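Local coordinates for protein endoglycosidase (Bacteroides thetaiotaomicron, PDB 6Q64) that probably hydrolyses O-glycosidic bonds in complex N-glycans, as a member of glycoside hydrolase family 18, at residues N201-S206 and L239-T244; R66-H70 and D96-F100; Y256-T261 and I295-V301. The protein carries 1 engineered substitution. All coordinates share one frame. Numbering follows the deposited sequence.

Contact 1. Residues N201-S206 and L239-T244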
loop_
_atom_site.group_PDB
_atom_site.type_symbol
_atom_site.label_atom_id
_atom_site.label_comp_id
_atom_site.label_asym_id
_atom_site.label_seq_id
_atom_site.Cartn_x
_atom_site.Cartn_y
_atom_site.Cartn_z
ATOM N N ASN A 201 3.786 -17.607 10.042
ATOM C CA ASN A 201 4.926 -18.555 10.203
ATOM C C ASN A 201 5.814 -18.460 8.956
ATOM O O ASN A 201 5.410 -17.773 7.952
ATOM C CB ASN A 201 4.458 -19.997 10.375
ATOM C CG ASN A 201 3.708 -20.489 9.152
ATOM O OD1 ASN A 201 3.799 -19.910 8.063
ATOM N ND2 ASN A 201 2.927 -21.537 9.313
ATOM N N TYR A 202 6.913 -19.218 8.996
ATOM C CA TYR A 202 8.053 -19.169 8.047
ATOM C C TYR A 202 7.644 -19.611 6.644
ATOM O O TYR A 202 8.407 -19.250 5.726
ATOM C CB TYR A 202 9.209 -20.054 8.531
ATOM C CG TYR A 202 8.882 -21.522 8.713
ATOM C CD1 TYR A 202 8.439 -22.017 9.939
ATOM C CD2 TYR A 202 9.052 -22.432 7.669
ATOM C CE1 TYR A 202 8.143 -23.363 10.105
ATOM C CE2 TYR A 202 8.764 -23.777 7.825
ATOM C CZ TYR A 202 8.306 -24.245 9.045
ATOM O OH TYR A 202 8.026 -25.574 9.186
ATOM N N GLN A 203 6.520 -20.327 6.479
ATOM C CA GLN A 203 6.305 -21.231 5.310
ATOM C C GLN A 203 5.480 -20.585 4.191
ATOM O O GLN A 203 4.769 -19.592 4.438
ATOM C CB GLN A 203 5.788 -22.606 5.767
ATOM C CG GLN A 203 4.329 -22.739 6.186
ATOM C CD GLN A 203 4.147 -23.992 7.024
ATOM O OE1 GLN A 203 5.097 -24.728 7.252
ATOM N NE2 GLN A 203 2.944 -24.243 7.523
ATOM N N THR A 204 5.653 -21.120 2.984
ATOM C CA THR A 204 4.842 -20.798 1.787
ATOM C C THR A 204 3.374 -20.866 2.162
ATOM O O THR A 204 2.992 -21.833 2.827
ATOM C CB THR A 204 5.096 -21.757 0.615
ATOM O OG1 THR A 204 6.497 -21.664 0.419
ATOM C CG2 THR A 204 4.448 -21.388 -0.701
ATOM N N ILE A 205 2.607 -19.891 1.699
ATOM C CA ILE A 205 1.130 -19.857 1.851
ATOM C C ILE A 205 0.519 -20.561 0.635
ATOM O O ILE A 205 0.635 -20.040 -0.494
ATOM C CB ILE A 205 0.632 -18.405 2.057
ATOM C CG1 ILE A 205 1.412 -17.689 3.160
ATOM C CG2 ILE A 205 -0.860 -18.375 2.355
ATOM C CD1 ILE A 205 1.485 -16.197 2.946
ATOM N N SER A 206 -0.109 -21.703 0.904
ATOM C CA SER A 206 -0.677 -22.681 -0.064
ATOM C C SER A 206 -1.350 -23.763 0.751
ATOM O O SER A 206 -0.923 -24.018 1.868
ATOM C CB SER A 206 0.366 -23.330 -0.938
ATOM O OG SER A 206 1.132 -24.251 -0.187
ATOM N N LEU A 239 6.611 -15.159 0.452
ATOM C CA LEU A 239 6.069 -16.424 1.004
ATOM C C LEU A 239 4.756 -16.796 0.314
ATOM O O LEU A 239 4.206 -17.866 0.619
ATOM C CB LEU A 239 5.833 -16.228 2.501
ATOM C CG LEU A 239 7.111 -15.973 3.288
ATOM C CD1 LEU A 239 6.818 -15.631 4.743
ATOM C CD2 LEU A 239 8.000 -17.188 3.193
ATOM N N LEU A 240 4.220 -15.948 -0.542
ATOM C CA LEU A 240 3.025 -16.356 -1.311
ATOM C C LEU A 240 3.411 -17.509 -2.269
ATOM O O LEU A 240 4.439 -17.417 -2.956
ATOM C CB LEU A 240 2.427 -15.141 -2.042
ATOM C CG LEU A 240 1.676 -14.132 -1.165
ATOM C CD1 LEU A 240 1.426 -12.831 -1.915
ATOM C CD2 LEU A 240 0.347 -14.671 -0.663
ATOM N N SER A 241 2.609 -18.578 -2.313
ATOM C CA SER A 241 2.662 -19.576 -3.408
ATOM C C SER A 241 2.305 -18.888 -4.725
ATOM O O SER A 241 1.623 -17.891 -4.688
ATOM C CB SER A 241 1.749 -20.720 -3.153
ATOM O OG SER A 241 0.389 -20.335 -3.305
ATOM N N THR A 242 2.765 -19.428 -5.846
ATOM C CA THR A 242 2.469 -18.942 -7.212
ATOM C C THR A 242 0.954 -18.703 -7.296
ATOM O O THR A 242 0.535 -17.606 -7.693
ATOM C CB THR A 242 3.008 -19.925 -8.269
ATOM O OG1 THR A 242 4.392 -20.236 -8.106
ATOM C CG2 THR A 242 2.930 -19.394 -9.677
ATOM N N GLU A 243 0.157 -19.700 -6.935
ATOM C CA GLU A 243 -1.308 -19.663 -7.161
ATOM C C GLU A 243 -1.917 -18.611 -6.251
ATOM O O GLU A 243 -2.799 -17.879 -6.718
ATOM C CB GLU A 243 -1.974 -21.014 -6.892
ATOM C CG GLU A 243 -1.902 -21.958 -8.068
ATOM C CD GLU A 243 -2.258 -21.300 -9.388
ATOM O OE1 GLU A 243 -3.422 -20.798 -9.479
ATOM O OE2 GLU A 243 -1.357 -21.256 -10.295
ATOM N N THR A 244 -1.502 -18.602 -4.989
ATOM C CA THR A 244 -2.059 -17.709 -3.943
ATOM C C THR A 244 -1.680 -16.262 -4.322
ATOM O O THR A 244 -2.520 -15.355 -4.206
ATOM C CB THR A 244 -1.614 -18.175 -2.547
ATOM O OG1 THR A 244 -1.838 -19.573 -2.341
ATOM C CG2 THR A 244 -2.351 -17.452 -1.451
#
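Two backbone hydrogen bonds define this contact as a single parallel beta bridge between Ile205 and Leu240, whose CA atoms are 5.1 Å apart. Ile205 N donates to Leu239 O (2.8 Å, 165°) and Ser241 N donates to Ile205 O (3.1 Å, 148°), so Ile205 bonds to the residues on both sides of Leu240. The bridge joins two successive beta-alpha loops of the TIM barrel, those following strands 184-189 and 230-235. Ile205 O also accepts a weak bond from Ser241 OG (2.8 Å). Ser241 OG in turn accepts from Thr244 N (3.1 Å), which puts this serine at the N-cap of the short helix 242-245, so one residue both starts a helix and meets the neighbouring loop. Thr244 points toward 201-206, but its hydroxyl has its main partner in Gln214 of helix 211-224. A CA-H...O contact from Thr204 CA to Leu239 O (3.2 Å) supplements the bridge. Apolar packing lies beside it: Ile205 CD1 is 4.1 Å from Leu240 CD2 and 4.4 Å from Leu239 CB, and both Ile205 and Leu240 also touch Ile217 of helix 211-224. Leu239 is the residue most covered, at 98 Å². At the start of 201-206, Asn201 OD1 accepts from Gln203 N (3.2 Å) in an Asx turn, and Tyr202 O lies 3.3 Å from Leu239 CD2.

Contact 2. Residues R66-H70 and D96-F100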
loop_
_atom_site.group_PDB
_atom_site.type_symbol
_atom_site.label_atom_id
_atom_site.label_comp_id
_atom_site.label_asym_id
_atom_site.label_seq_id
_atom_site.Cartn_x
_atom_site.Cartn_y
_atom_site.Cartn_z
ATOM N N ARG A 66 -4.742 6.577 -14.090
ATOM C CA ARG A 66 -4.706 5.646 -12.934
ATOM C C ARG A 66 -4.797 4.207 -13.474
ATOM O O ARG A 66 -4.327 3.278 -12.817
ATOM C CB ARG A 66 -5.911 6.028 -12.058
ATOM C CG ARG A 66 -5.810 5.730 -10.570
ATOM C CD ARG A 66 -5.816 7.014 -9.762
ATOM N NE ARG A 66 -4.470 7.529 -9.677
ATOM C CZ ARG A 66 -4.113 8.684 -9.158
ATOM N NH1 ARG A 66 -5.009 9.528 -8.664
ATOM N NH2 ARG A 66 -2.824 8.974 -9.147
ATOM N N LYS A 67 -5.445 4.054 -14.627
ATOM C CA LYS A 67 -5.911 2.778 -15.214
ATOM C C LYS A 67 -4.922 2.358 -16.306
ATOM O O LYS A 67 -4.882 1.191 -16.636
ATOM C CB LYS A 67 -7.338 2.970 -15.742
ATOM C CG LYS A 67 -8.395 3.222 -14.666
ATOM C CD LYS A 67 -9.859 3.195 -15.142
ATOM C CE LYS A 67 -10.140 3.899 -16.462
ATOM N NZ LYS A 67 -10.887 5.170 -16.282
ATOM N N THR A 68 -4.157 3.291 -16.858
ATOM C CA THR A 68 -2.994 2.978 -17.714
ATOM C C THR A 68 -1.951 2.308 -16.828
ATOM O O THR A 68 -2.077 2.361 -15.606
ATOM C CB THR A 68 -2.429 4.226 -18.396
ATOM O OG1 THR A 68 -1.668 4.940 -17.409
ATOM C CG2 THR A 68 -3.512 5.069 -19.031
ATOM N N PRO A 69 -0.928 1.637 -17.420
ATOM C CA PRO A 69 0.129 0.982 -16.663
ATOM C C PRO A 69 1.348 1.918 -16.608
ATOM O O PRO A 69 1.776 2.467 -17.610
ATOM C CB PRO A 69 0.294 -0.289 -17.502
ATOM C CG PRO A 69 0.167 0.207 -18.936
ATOM C CD PRO A 69 -0.720 1.438 -18.870
ATOM N N HIS A 70 1.848 2.110 -15.392
ATOM C CA HIS A 70 2.760 3.211 -15.017
ATOM C C HIS A 70 3.441 2.820 -13.716
ATOM O O HIS A 70 3.023 1.832 -13.139
ATOM C CB HIS A 70 1.990 4.532 -14.890
ATOM C CG HIS A 70 0.997 4.579 -13.787
ATOM N ND1 HIS A 70 -0.304 4.129 -13.953
ATOM C CD2 HIS A 70 1.099 5.046 -12.520
ATOM C CE1 HIS A 70 -0.950 4.249 -12.801
ATOM N NE2 HIS A 70 -0.114 4.845 -11.908
ATOM N N ASP A 96 -1.246 14.298 -7.036
ATOM C CA ASP A 96 -2.252 13.711 -7.956
ATOM C C ASP A 96 -1.721 12.395 -8.541
ATOM O O ASP A 96 -2.517 11.644 -9.051
ATOM C CB ASP A 96 -2.620 14.709 -9.061
ATOM C CG ASP A 96 -3.371 15.915 -8.533
ATOM O OD1 ASP A 96 -3.819 15.834 -7.352
ATOM O OD2 ASP A 96 -3.543 16.910 -9.313
ATOM N N SER A 97 -0.424 12.142 -8.462
ATOM C CA SER A 97 0.268 10.955 -9.021
ATOM C C SER A 97 0.225 9.774 -8.035
ATOM O O SER A 97 0.662 8.683 -8.405
ATOM C CB SER A 97 1.713 11.317 -9.309
ATOM O OG SER A 97 2.333 11.879 -8.135
ATOM N N VAL A 98 -0.204 9.974 -6.793
ATOM C CA VAL A 98 -0.409 8.851 -5.839
ATOM C C VAL A 98 -1.630 8.038 -6.271
ATOM O O VAL A 98 -2.697 8.619 -6.344
ATOM C CB VAL A 98 -0.584 9.389 -4.418
ATOM C CG1 VAL A 98 -1.277 8.386 -3.541
ATOM C CG2 VAL A 98 0.752 9.787 -3.811
ATOM N N ASP A 99 -1.478 6.721 -6.462
ATOM C CA ASP A 99 -2.552 5.810 -6.955
ATOM C C ASP A 99 -3.353 5.236 -5.802
ATOM O O ASP A 99 -4.593 5.174 -5.935
ATOM C CB ASP A 99 -1.973 4.658 -7.752
ATOM C CG ASP A 99 -1.418 5.198 -9.043
ATOM O OD1 ASP A 99 -2.227 5.566 -9.893
ATOM O OD2 ASP A 99 -0.201 5.315 -9.138
ATOM N N PHE A 100 -2.678 4.844 -4.725
ATOM C CA PHE A 100 -3.362 4.306 -3.523
ATOM C C PHE A 100 -2.461 4.437 -2.295
ATOM O O PHE A 100 -1.277 4.723 -2.408
ATOM C CB PHE A 100 -3.796 2.849 -3.747
ATOM C CG PHE A 100 -2.701 1.814 -3.659
ATOM C CD1 PHE A 100 -1.805 1.634 -4.700
ATOM C CD2 PHE A 100 -2.570 1.012 -2.536
ATOM C CE1 PHE A 100 -0.806 0.672 -4.618
ATOM C CE2 PHE A 100 -1.563 0.059 -2.451
ATOM C CZ PHE A 100 -0.689 -0.121 -3.495
#
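Asp99 takes charged and polar donors from two residues of 66-70. Asp99 OD1 accepts from Arg66 NE (3.0 Å, 154°) in a salt bridge, and Asp99 OD2 accepts from His70 NE2 (2.8 Å, 160°) as well as from the backbone N of Gly73, in strand 72-76. The rest of the guanidinium turns to the main chain: Arg66 NH2 donates to Asp96 O (2.7 Å, 142°), and Arg66 NH1 adds a weak bond to the same Asp96 O (3.3 Å, 123°). Val98 O, though 2.8 Å from Arg66 NH2, lies over a guanidinium face at too poor an angle for a hydrogen bond. His70 ND1 donates to Thr68 O (3.0 Å). The Asp96 carboxylate is engaged elsewhere, by Tyr58 and Lys125. The two segments precede barrel strands 72-76 and 100-102, so the cluster lies at the N-terminal ends of these strands. With both imidazole nitrogens donating, ND1 to Thr68 O and NE2 to Asp99 OD2, the chemistry is consistent with a protonated His70 sharing the Asp99 charge with Arg66.

Contact 3. Residues Y256-T261 and I295-V301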
loop_
_atom_site.group_PDB
_atom_site.type_symbol
_atom_site.label_atom_id
_atom_site.label_comp_id
_atom_site.label_asym_id
_atom_site.label_seq_id
_atom_site.Cartn_x
_atom_site.Cartn_y
_atom_site.Cartn_z
ATOM N N TYR A 256 14.118 -0.425 2.846
ATOM C CA TYR A 256 14.595 0.763 3.601
ATOM C C TYR A 256 16.140 0.850 3.544
ATOM O O TYR A 256 16.664 1.899 3.088
ATOM C CB TYR A 256 14.067 0.732 5.040
ATOM C CG TYR A 256 12.567 0.650 5.264
ATOM C CD1 TYR A 256 11.620 1.067 4.341
ATOM C CD2 TYR A 256 12.102 0.211 6.493
ATOM C CE1 TYR A 256 10.258 1.026 4.634
ATOM C CE2 TYR A 256 10.750 0.157 6.799
ATOM C CZ TYR A 256 9.815 0.582 5.875
ATOM O OH TYR A 256 8.490 0.477 6.241
ATOM N N TRP A 257 16.873 -0.195 3.965
ATOM C CA TRP A 257 18.335 -0.083 4.250
ATOM C C TRP A 257 19.195 -0.723 3.153
ATOM O O TRP A 257 20.419 -0.824 3.345
ATOM C CB TRP A 257 18.668 -0.662 5.631
ATOM C CG TRP A 257 17.598 -0.355 6.626
ATOM C CD1 TRP A 257 16.808 -1.226 7.319
ATOM C CD2 TRP A 257 17.142 0.960 6.965
ATOM N NE1 TRP A 257 15.895 -0.548 8.079
ATOM C CE2 TRP A 257 16.087 0.800 7.895
ATOM C CE3 TRP A 257 17.542 2.246 6.584
ATOM C CZ2 TRP A 257 15.440 1.893 8.465
ATOM C CZ3 TRP A 257 16.874 3.317 7.120
ATOM C CH2 TRP A 257 15.852 3.138 8.055
ATOM N N GLU A 258 18.607 -1.071 2.019
ATOM C CA GLU A 258 19.361 -1.563 0.853
ATOM C C GLU A 258 20.243 -0.451 0.303
ATOM O O GLU A 258 19.718 0.570 -0.018
ATOM C CB GLU A 258 18.390 -2.082 -0.204
ATOM C CG GLU A 258 17.987 -3.535 0.004
ATOM C CD GLU A 258 17.009 -3.818 1.129
ATOM O OE1 GLU A 258 16.956 -4.978 1.543
ATOM O OE2 GLU A 258 16.291 -2.890 1.581
ATOM N N SER A 259 21.529 -0.677 0.088
ATOM C CA SER A 259 22.478 0.399 -0.277
ATOM C C SER A 259 22.902 0.345 -1.749
ATOM O O SER A 259 23.812 1.146 -2.096
ATOM C CB SER A 259 23.657 0.381 0.679
ATOM O OG SER A 259 24.793 -0.304 0.169
ATOM N N SER A 260 22.305 -0.544 -2.573
ATOM C CA SER A 260 22.686 -0.836 -4.000
ATOM C C SER A 260 21.495 -1.344 -4.815
ATOM O O SER A 260 20.640 -2.053 -4.260
ATOM C CB SER A 260 23.798 -1.839 -4.096
ATOM O OG SER A 260 23.325 -3.156 -3.839
ATOM N N THR A 261 21.447 -0.996 -6.100
ATOM C CA THR A 261 20.363 -1.435 -7.014
ATOM C C THR A 261 20.261 -2.948 -6.918
ATOM O O THR A 261 19.169 -3.486 -6.693
ATOM C CB THR A 261 20.593 -1.069 -8.485
ATOM O OG1 THR A 261 20.727 0.347 -8.650
ATOM C CG2 THR A 261 19.447 -1.532 -9.355
ATOM N N ILE A 295 18.239 6.972 2.202
ATOM C CA ILE A 295 19.613 6.928 2.770
ATOM C C ILE A 295 20.539 7.810 1.929
ATOM O O ILE A 295 20.238 8.064 0.747
ATOM C CB ILE A 295 20.103 5.471 2.850
ATOM C CG1 ILE A 295 20.160 4.789 1.478
ATOM C CG2 ILE A 295 19.246 4.671 3.816
ATOM C CD1 ILE A 295 21.351 3.867 1.313
ATOM N N THR A 296 21.649 8.232 2.514
ATOM C CA THR A 296 22.530 9.255 1.909
ATOM C C THR A 296 23.696 8.590 1.181
ATOM O O THR A 296 24.357 9.291 0.384
ATOM C CB THR A 296 23.000 10.189 3.019
ATOM O OG1 THR A 296 23.714 9.330 3.899
ATOM C CG2 THR A 296 21.850 10.848 3.743
ATOM N N TYR A 297 23.908 7.301 1.478
ATOM C CA TYR A 297 25.043 6.453 1.032
ATOM C C TYR A 297 24.563 5.346 0.087
ATOM O O TYR A 297 25.120 4.264 0.108
ATOM C CB TYR A 297 25.714 5.806 2.242
ATOM C CG TYR A 297 24.812 4.950 3.094
ATOM C CD1 TYR A 297 23.957 5.518 4.020
ATOM C CD2 TYR A 297 24.833 3.570 3.008
ATOM C CE1 TYR A 297 23.136 4.746 4.828
ATOM C CE2 TYR A 297 24.019 2.782 3.806
ATOM C CZ TYR A 297 23.160 3.369 4.720
ATOM O OH TYR A 297 22.352 2.607 5.518
ATOM N N TYR A 298 23.541 5.603 -0.717
ATOM C CA TYR A 298 23.050 4.661 -1.751
ATOM C C TYR A 298 23.919 4.803 -2.992
ATOM O O TYR A 298 24.475 5.912 -3.215
ATOM C CB TYR A 298 21.603 4.939 -2.145
ATOM C CG TYR A 298 20.909 3.886 -2.972
ATOM C CD1 TYR A 298 20.325 2.777 -2.374
ATOM C CD2 TYR A 298 20.771 4.027 -4.347
ATOM C CE1 TYR A 298 19.646 1.823 -3.122
ATOM C CE2 TYR A 298 20.094 3.087 -5.109
ATOM C CZ TYR A 298 19.532 1.977 -4.492
ATOM O OH TYR A 298 18.822 1.054 -5.202
ATOM N N THR A 299 24.045 3.685 -3.720
ATOM C CA THR A 299 24.690 3.581 -5.053
ATOM C C THR A 299 23.683 3.007 -6.042
ATOM O O THR A 299 23.212 1.884 -5.801
ATOM C CB THR A 299 25.950 2.720 -5.032
ATOM O OG1 THR A 299 26.555 2.954 -3.753
ATOM C CG2 THR A 299 26.837 3.029 -6.221
ATOM N N SER A 300 23.345 3.797 -7.063
ATOM C CA SER A 300 22.416 3.435 -8.160
ATOM C C SER A 300 23.227 2.836 -9.294
ATOM O O SER A 300 24.382 3.216 -9.470
ATOM C CB SER A 300 21.615 4.618 -8.669
ATOM O OG SER A 300 20.758 4.243 -9.743
ATOM N N VAL A 301 22.549 2.027 -10.087
ATOM C CA VAL A 301 23.059 1.390 -11.334
ATOM C C VAL A 301 23.017 2.440 -12.457
ATOM O O VAL A 301 23.420 2.167 -13.596
ATOM C CB VAL A 301 22.200 0.132 -11.595
ATOM C CG1 VAL A 301 20.917 0.475 -12.333
ATOM C CG2 VAL A 301 22.987 -0.957 -12.277
#
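Segments 256-261 and 295-301 run parallel over their second halves: CA pairs Ser259-Tyr298, Ser260-Thr299 and Thr261-Ser300 are 4.5, 5.0 and 5.4 Å apart. One parallel beta bridge pairs Ser260 with Thr299, through Thr299 N to Ser259 O (3.0 Å, 152°) and a weak bond from Thr261 N to Thr299 O (3.4 Å, 135°). Further along, Val301 N donates to Thr261 OG1 (2.9 Å). Ser260 CA lies over a face of the Tyr298 ring, while Glu258 O meets the ring's edge, 3.3 Å from Tyr298 CD1. Ile295, pointing toward the other loop, packs CG2 against the edge of the indole (4.1 Å from Trp257 CE3) and CD1 against Ser259 CA (4.0 Å). The contact joins the loops following barrel strands 251-254 and 280-285. Ser260 is the N-cap of helix 261-268, and Asp315 of helix 311-317 hydrogen-bonds the hydroxyls of Thr261, Tyr298 and Ser300, tying both loops to that helix.

How the contacts relate
Along the chain the order is contact 2, contact 1, contact 3, in series and all within one TIM barrel. Their centres are 28 Å (contacts 1 and 2), 29 Å (1 and 3) and 25 Å (2 and 3) apart; the nearest atoms stay about 13 to 15 Å from one another, so none touches another. Contact 2 precedes strands 72-76 and 100-102, the first and last in the order across the sheet, and so lies at the N-terminal ends where the barrel closes. Contacts 1 and 3 join loops that follow strands, on the opposite, C-terminal side, where TIM-barrel enzymes carry their active sites. Each pairs loops from sheet-adjacent strands: 184-189 with 230-235, and 251-254 with 280-285.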